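Uncharacterized protein Dfer_1899 (Dyadobacter fermentans, PDB 5HX0) is of unknown function but carries a BNR repeat-like, sialidase-type beta-propeller domain, which suggests, without proving, a role in recognising or processing glycans. Local coordinates at residues Y51-E54 / K55-A58; L130-K133 / D134-L138. All coordinates share one frame; numbering follows the deposited sequence.

Contact 1 of 2, residues Y51-E54 / K55-A58; sequences YRNE and KFHA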
loop_
_atom_site.group_PDB
_atom_site.type_symbol
_atom_site.label_atom_id
_atom_site.label_comp_id
_atom_site.label_asym_id
_atom_site.label_seq_id
_atom_site.Cartn_x
_atom_site.Cartn_y
_atom_site.Cartn_z
ATOM N N TYR A 51 4.619 18.450 5.933
ATOM C CA TYR A 51 5.149 17.098 6.103
ATOM C C TYR A 51 6.469 17.006 5.371
ATOM O O TYR A 51 6.546 17.354 4.185
ATOM C CB TYR A 51 4.201 16.010 5.577
ATOM C CG TYR A 51 4.851 14.652 5.662
ATOM C CD1 TYR A 51 4.958 13.992 6.879
ATOM C CD2 TYR A 51 5.449 14.067 4.540
ATOM C CE1 TYR A 51 5.599 12.763 6.966
ATOM C CE2 TYR A 51 6.082 12.838 4.620
ATOM C CZ TYR A 51 6.151 12.190 5.831
ATOM O OH TYR A 51 6.785 10.965 5.905
ATOM N N ARG A 52 7.499 16.534 6.079
ATOM C CA ARG A 52 8.846 16.448 5.529
ATOM C C ARG A 52 9.554 15.244 6.124
ATOM O O ARG A 52 9.631 15.110 7.348
ATOM C CB ARG A 52 9.652 17.724 5.836
ATOM C CG ARG A 52 11.084 17.672 5.295
ATOM C CD ARG A 52 11.936 18.847 5.823
ATOM N NE ARG A 52 13.313 18.853 5.305
ATOM C CZ ARG A 52 14.306 18.076 5.739
ATOM N NH1 ARG A 52 14.104 17.182 6.691
ATOM N NH2 ARG A 52 15.517 18.194 5.206
ATOM N N ASN A 53 10.116 14.405 5.262
ATOM C CA ASN A 53 10.886 13.250 5.711
ATOM C C ASN A 53 11.868 12.910 4.597
ATOM O O ASN A 53 11.451 12.594 3.481
ATOM C CB ASN A 53 9.963 12.063 6.032
ATOM C CG ASN A 53 10.733 10.852 6.557
ATOM O OD1 ASN A 53 11.840 10.577 6.102
ATOM N ND2 ASN A 53 10.142 10.124 7.519
ATOM N N GLU A 54 13.168 12.971 4.901
ATOM C CA GLU A 54 14.195 12.803 3.874
ATOM C C GLU A 54 14.151 11.448 3.179
ATOM O O GLU A 54 14.711 11.314 2.087
ATOM C CB GLU A 54 15.586 13.016 4.483
ATOM C CG GLU A 54 15.883 14.452 4.764
ATOM C CD GLU A 54 17.189 14.622 5.520
ATOM O OE1 GLU A 54 17.903 13.610 5.715
ATOM O OE2 GLU A 54 17.481 15.764 5.933
ATOM N N LYS A 55 13.508 10.452 3.764
ATOM C CA LYS A 55 13.392 9.163 3.094
ATOM C C LYS A 55 12.297 9.134 2.031
ATOM O O LYS A 55 12.171 8.118 1.343
ATOM C CB LYS A 55 13.129 8.060 4.131
ATOM C CG LYS A 55 14.291 7.880 5.118
ATOM C CD LYS A 55 14.058 6.641 5.979
ATOM C CE LYS A 55 15.011 6.584 7.181
ATOM N NZ LYS A 55 16.394 7.033 6.842
ATOM N N PHE A 56 11.507 10.206 1.881
ATOM C CA PHE A 56 10.293 10.176 1.077
ATOM C C PHE A 56 10.243 11.346 0.106
ATOM O O PHE A 56 10.700 12.451 0.397
ATOM C CB PHE A 56 9.007 10.216 1.961
ATOM C CG PHE A 56 8.780 8.945 2.733
ATOM C CD1 PHE A 56 8.504 7.762 2.057
ATOM C CD2 PHE A 56 8.863 8.918 4.120
ATOM C CE1 PHE A 56 8.294 6.551 2.755
ATOM C CE2 PHE A 56 8.657 7.719 4.827
ATOM C CZ PHE A 56 8.369 6.528 4.130
ATOM N N HIS A 57 9.669 11.072 -1.053
ATOM C CA HIS A 57 9.222 12.089 -1.982
ATOM C C HIS A 57 7.742 12.323 -1.672
ATOM O O HIS A 57 6.919 11.418 -1.846
ATOM C CB HIS A 57 9.469 11.591 -3.399
ATOM C CG HIS A 57 9.178 12.586 -4.477
ATOM N ND1 HIS A 57 7.895 12.910 -4.869
ATOM C CD2 HIS A 57 10.010 13.280 -5.295
ATOM C CE1 HIS A 57 7.949 13.787 -5.859
ATOM N NE2 HIS A 57 9.221 14.023 -6.141
ATOM N N ALA A 58 7.410 13.512 -1.158
ATOM C CA ALA A 58 6.041 13.869 -0.793
ATOM C C ALA A 58 5.603 14.989 -1.716
ATOM O O ALA A 58 6.280 16.020 -1.794
ATOM C CB ALA A 58 5.940 14.306 0.677
#
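Phe56 and Asn53 meet across a type I beta turn, Asn53 to Phe56, that leads from the sheet joining the two chain ends of the beta-propeller (strand 42-51 beside strand 393-401) into the next blade, where strand 56-65 is an edge strand. The amide of Asn53 stands steeply against the phenyl ring, their planes 75° apart, with Asn53 CG 3.6 Å from Phe56 CD2 at the ring's edge. With CG anti to the backbone N (chi1 -178°), the amide folds over the turn, and Asn53 OD1 accepts the N-H of Lys55 at 2.9 Å, the donor tilted 20° from the amide's carbonyl plane. The turn's own bond, Phe56 N to Asn53 O, is also 2.9 Å long, so side chain and main chain of Asn53 both hold the corner.

Tyr51 reaches the same ring atom obliquely, its OH 3.4 Å from Phe56 CD2. That hydroxyl is hydrogen-bonded to Arg77, which also makes a cation-pi contact with Phe56, while Phe121 of the second subunit meets the phenyl ring. The turn therefore forms part of the dimer interface. On the exposed side, Glu54 OE2, close to the guanidinium plane of Arg52, uses its anti lone pair in a salt bridge to Arg52 NH2 at 3.2 Å. Deeper in, the methyl of Ala58 lies at the edge of the Tyr51 ring, near its plane, CB to CD2 3.9 Å.

Contact 2 of 2, residues L130-K133 / D134-L138; sequences LQLK and DGTIL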
loop_
_atom_site.group_PDB
_atom_site.type_symbol
_atom_site.label_atom_id
_atom_site.label_comp_id
_atom_site.label_asym_id
_atom_site.label_seq_id
_atom_site.Cartn_x
_atom_site.Cartn_y
_atom_site.Cartn_z
ATOM N N LEU A 130 -12.360 16.251 -3.064
ATOM C CA LEU A 130 -13.528 17.136 -3.133
ATOM C C LEU A 130 -14.416 16.831 -1.934
ATOM O O LEU A 130 -14.791 15.675 -1.730
ATOM C CB LEU A 130 -14.341 16.936 -4.414
ATOM C CG LEU A 130 -15.630 17.799 -4.473
ATOM C CD1 LEU A 130 -15.292 19.308 -4.574
ATOM C CD2 LEU A 130 -16.526 17.380 -5.634
ATOM N N GLN A 131 -14.755 17.845 -1.145
ATOM C CA GLN A 131 -15.714 17.666 -0.060
ATOM C C GLN A 131 -17.050 18.274 -0.475
ATOM O O GLN A 131 -17.115 19.472 -0.753
ATOM C CB GLN A 131 -15.232 18.307 1.238
ATOM C CG GLN A 131 -16.243 18.143 2.377
ATOM C CD GLN A 131 -15.723 18.685 3.681
ATOM O OE1 GLN A 131 -15.576 17.944 4.648
ATOM N NE2 GLN A 131 -15.401 19.975 3.705
ATOM N N LEU A 132 -18.104 17.448 -0.520
ATOM C CA LEU A 132 -19.444 17.941 -0.820
ATOM C C LEU A 132 -20.044 18.658 0.388
ATOM O O LEU A 132 -19.644 18.439 1.532
ATOM C CB LEU A 132 -20.376 16.791 -1.229
ATOM C CG LEU A 132 -19.867 15.924 -2.390
ATOM C CD1 LEU A 132 -20.973 14.998 -2.908
ATOM C CD2 LEU A 132 -19.332 16.802 -3.518
ATOM N N LYS A 133 -21.043 19.510 0.119
ATOM C CA LYS A 133 -21.726 20.199 1.215
ATOM C C LYS A 133 -22.294 19.218 2.232
ATOM O O LYS A 133 -22.364 19.536 3.427
ATOM C CB LYS A 133 -22.854 21.077 0.669
ATOM C CG LYS A 133 -22.417 22.064 -0.387
ATOM C CD LYS A 133 -21.680 23.191 0.207
ATOM C CE LYS A 133 -21.639 24.345 -0.787
ATOM N NZ LYS A 133 -20.712 25.397 -0.301
ATOM N N ASP A 134 -22.674 18.020 1.794
ATOM C CA ASP A 134 -23.236 17.051 2.729
ATOM C C ASP A 134 -22.158 16.257 3.452
ATOM O O ASP A 134 -22.480 15.348 4.218
ATOM C CB ASP A 134 -24.223 16.107 2.013
ATOM C CG ASP A 134 -23.550 15.133 1.052
ATOM O OD1 ASP A 134 -22.316 14.959 1.098
ATOM O OD2 ASP A 134 -24.279 14.512 0.248
ATOM N N GLY A 135 -20.893 16.570 3.228
ATOM C CA GLY A 135 -19.811 15.953 3.960
ATOM C C GLY A 135 -19.155 14.783 3.266
ATOM O O GLY A 135 -18.078 14.357 3.704
ATOM N N THR A 136 -19.768 14.246 2.205
ATOM C CA THR A 136 -19.110 13.234 1.383
ATOM C C THR A 136 -17.758 13.736 0.889
ATOM O O THR A 136 -17.615 14.905 0.521
ATOM C CB THR A 136 -19.997 12.897 0.188
ATOM O OG1 THR A 136 -21.264 12.415 0.666
ATOM C CG2 THR A 136 -19.339 11.847 -0.709
ATOM N N ILE A 137 -16.759 12.855 0.861
ATOM C CA ILE A 137 -15.447 13.211 0.314
ATOM C C ILE A 137 -15.120 12.277 -0.836
ATOM O O ILE A 137 -15.211 11.053 -0.690
ATOM C CB ILE A 137 -14.337 13.160 1.379
ATOM C CG1 ILE A 137 -14.655 14.107 2.542
ATOM C CG2 ILE A 137 -12.956 13.511 0.745
ATOM C CD1 ILE A 137 -13.801 13.837 3.794
ATOM N N LEU A 138 -14.758 12.861 -1.978
ATOM C CA LEU A 138 -14.231 12.128 -3.121
ATOM C C LEU A 138 -12.727 12.338 -3.173
ATOM O O LEU A 138 -12.251 13.445 -2.916
ATOM C CB LEU A 138 -14.843 12.620 -4.427
ATOM C CG LEU A 138 -16.370 12.629 -4.554
ATOM C CD1 LEU A 138 -16.772 13.201 -5.906
ATOM C CD2 LEU A 138 -16.871 11.218 -4.427
HETATM O O HOH W 1 -16.472 15.637 5.545
#
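Leu130 and Leu138 join across the hairpin as an antiparallel hydrogen-bonded pair, Leu130 N to Leu138 O and Leu138 N to Leu130 O both 2.8 Å. The ladder continues with Leu132 N to Thr136 O, and Gly135 N to Leu132 O closes the type I turn. At the positive phi of Gly135 (96°) a side chain would be jammed against the carbonyl O of Asp134, which explains the glycine.

Among the side-chain bonds, Asp134 OD1 accepts twice from Thr136: from its backbone N at 2.9 Å, forming an Asx turn, and from OG1 at 2.8 Å, on the syn side but 31° out of the carboxylate plane. Asp134 OD2 forms a salt bridge with Lys245. A water donates to both Gln131 OE1 and Gly135 O, while Gln131 NE2 bonds to the backbone of Lys65.

Among apolar contacts, Leu130 and Leu138 run side by side, Leu130 CD2 4.2 Å from Leu138 CD1. Leu132 and Thr136 are likewise aligned, Leu132 CD1 lying 3.9 Å from Thr136 CB. Ile220 of strand 220-229 touches all three leucines.

The whole is a 3:5 hairpin, a type I turn with a G1 beta bulge, joining strands 123-131 and 137-145 within one propeller blade.

Contacts 1 and 2 follow one another along the chain and do not touch: their centres are about 28 Å apart and their nearest atoms about 18 Å. They make different kinds of connection. Contact 1 passes the chain from one antiparallel sheet to the next, whereas contact 2 links adjacent strands of a single sheet. Strand 56-65, which starts in contact 1, relates them, since its far end supplies Ile64, against which Gln131 and Ile137 of contact 2 pack. Only contact 1 meets the second subunit. At contact 2 a bound glycerol, probably from the crystallisation liquor, lies about 4 Å from Gly135 at the nearest approach, and no active site can be assigned to either contact.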